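Local structure of hypothetical protein (Staphylococcus aureus subsp. aureus, 2ETS) at residues L102-E105 with K106-V110. The protein is of unknown function, a DUF1798 family member that folds as a four-helix bundle. Residues are numbered along the deposited sequence; the frame is centred on the assembly and turned at random.
Sequences LFIE and KLKSV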
loop_
_atom_site.group_PDB
_atom_site.type_symbol
_atom_site.label_atom_id
_atom_site.label_comp_id
_atom_site.label_asym_id
_atom_site.label_seq_id
_atom_site.Cartn_x
_atom_site.Cartn_y
_atom_site.Cartn_z
ATOM N N LEU A 102 12.148 3.909 9.105
ATOM C CA LEU A 102 11.407 2.639 8.993
ATOM C C LEU A 102 10.269 2.759 7.970
ATOM O O LEU A 102 9.996 1.820 7.240
ATOM C CB LEU A 102 10.850 2.218 10.355
ATOM C CG LEU A 102 11.871 1.934 11.469
ATOM C CD1 LEU A 102 11.143 1.575 12.764
ATOM C CD2 LEU A 102 12.853 0.848 11.108
ATOM N N PHE A 103 9.632 3.930 7.940
ATOM C CA PHE A 103 8.548 4.227 7.002
ATOM C C PHE A 103 9.025 4.197 5.556
ATOM O O PHE A 103 8.428 3.532 4.703
ATOM C CB PHE A 103 7.905 5.573 7.324
ATOM C CG PHE A 103 6.727 5.904 6.439
ATOM C CD1 PHE A 103 5.494 5.421 6.738
ATOM C CD2 PHE A 103 6.892 6.642 5.278
ATOM C CE1 PHE A 103 4.417 5.696 5.920
ATOM C CE2 PHE A 103 5.835 6.937 4.468
ATOM C CZ PHE A 103 4.602 6.470 4.772
ATOM N N ILE A 104 10.139 4.856 5.288
ATOM C CA ILE A 104 10.651 4.937 3.929
ATOM C C ILE A 104 11.216 3.594 3.439
ATOM O O ILE A 104 11.004 3.193 2.310
ATOM C CB ILE A 104 11.693 6.054 3.839
ATOM C CG1 ILE A 104 11.026 7.416 4.147
ATOM C CG2 ILE A 104 12.374 6.079 2.466
ATOM C CD1 ILE A 104 9.875 7.794 3.259
ATOM N N GLU A 105 11.899 2.882 4.301
ATOM C CA GLU A 105 12.299 1.545 3.972
ATOM C C GLU A 105 11.128 0.617 3.605
ATOM O O GLU A 105 11.181 -0.096 2.602
ATOM C CB GLU A 105 13.098 1.032 5.141
ATOM C CG GLU A 105 13.363 -0.438 5.233
ATOM C CD GLU A 105 14.230 -0.680 6.464
ATOM O OE1 GLU A 105 13.664 -0.900 7.579
ATOM O OE2 GLU A 105 15.465 -0.512 6.314
ATOM N N LYS A 106 10.087 0.623 4.418
ATOM C CA LYS A 106 8.914 -0.177 4.137
ATOM C C LYS A 106 8.196 0.283 2.842
ATOM O O LYS A 106 7.829 -0.519 2.011
ATOM C CB LYS A 106 7.967 -0.082 5.306
ATOM C CG LYS A 106 6.727 -0.966 5.178
ATOM C CD LYS A 106 5.777 -0.752 6.380
ATOM C CE LYS A 106 6.282 -1.360 7.664
ATOM N NZ LYS A 106 5.546 -0.605 8.811
ATOM N N LEU A 107 8.015 1.573 2.675
ATOM C CA LEU A 107 7.499 2.116 1.392
ATOM C C LEU A 107 8.310 1.665 0.148
ATOM O O LEU A 107 7.748 1.292 -0.880
ATOM C CB LEU A 107 7.472 3.641 1.432
ATOM C CG LEU A 107 6.731 4.355 0.275
ATOM C CD1 LEU A 107 5.457 5.044 0.770
ATOM C CD2 LEU A 107 7.678 5.368 -0.358
ATOM N N LYS A 108 9.625 1.681 0.238
ATOM C CA LYS A 108 10.431 1.300 -0.928
ATOM C C LYS A 108 10.211 -0.174 -1.258
ATOM O O LYS A 108 10.079 -0.563 -2.414
ATOM C CB LYS A 108 11.891 1.562 -0.682
ATOM C CG LYS A 108 12.192 3.043 -0.381
ATOM C CD LYS A 108 12.045 3.951 -1.556
ATOM C CE LYS A 108 12.831 5.282 -1.328
ATOM N NZ LYS A 108 14.265 5.096 -0.902
ATOM N N SER A 109 10.137 -0.981 -0.211
ATOM C CA SER A 109 9.899 -2.391 -0.342
ATOM C C SER A 109 8.537 -2.673 -0.982
ATOM O O SER A 109 8.432 -3.508 -1.846
ATOM C CB SER A 109 10.024 -3.044 1.062
ATOM O OG SER A 109 9.222 -4.188 1.167
ATOM N N VAL A 110 7.504 -1.965 -0.538
ATOM C CA VAL A 110 6.168 -2.053 -1.128
ATOM C C VAL A 110 6.140 -1.618 -2.609
ATOM O O VAL A 110 5.587 -2.336 -3.457
ATOM C CB VAL A 110 5.160 -1.249 -0.279
ATOM C CG1 VAL A 110 3.849 -1.089 -0.957
ATOM C CG2 VAL A 110 4.955 -1.962 1.076
#
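Lys-106 opens the second half of this unbroken run of helix 100-120 by giving its backbone N-H to Leu-102 O, at 3.1 Å from N to O. Its aliphatic chain leaves with CG anti to the backbone N (chi1 -176°) and bends at chi3; along its course it touches Leu-89 of helix 76-92, and NZ makes a weak, long ion pair with Glu-92. One step on, Leu-107 N donates to Phe-103 O over 2.8 Å in a nearly straight bond, 171° at the hydrogen. The side chains of this pair also meet: Leu-107 CD1 comes obliquely to Phe-103 CE2 at 4.2 Å, while Ile-104 CD1 lies in the ring plane at the edge of the same phenyl. Phe-103 stacks in turn on the ring of Phe-31, and Leu-107 packs on Val-24 and Gln-28, so both face helix 12-37. Lys-108 N donates a hydrogen bond to Ile-104 O at 2.9 Å. The Lys-108 chain bends at chi2 (-71°), which brings CE to 3.9 Å from Ile-104 CG2; a second bend, at chi4, sets only NZ, also beside that methyl. Ser-109 N donates to Glu-105 O at 3.1 Å, and Val-110 N continues the series onto Lys-106 O, its side chain reaching helices 12-37 and 76-92. The chemistry is that of an amphipathic alpha-helix in a four-helix bundle: five successive i+4 to i hydrogen bonds tie Lys-106 to Val-110 to the preceding turn, Phe-103, Leu-107 and Val-110 supply an apolar inward face, and Glu-105 and Lys-108 keep charge on the exposed side, with Lys-108 CE against Ile-104 CG2 at the partly exposed flank.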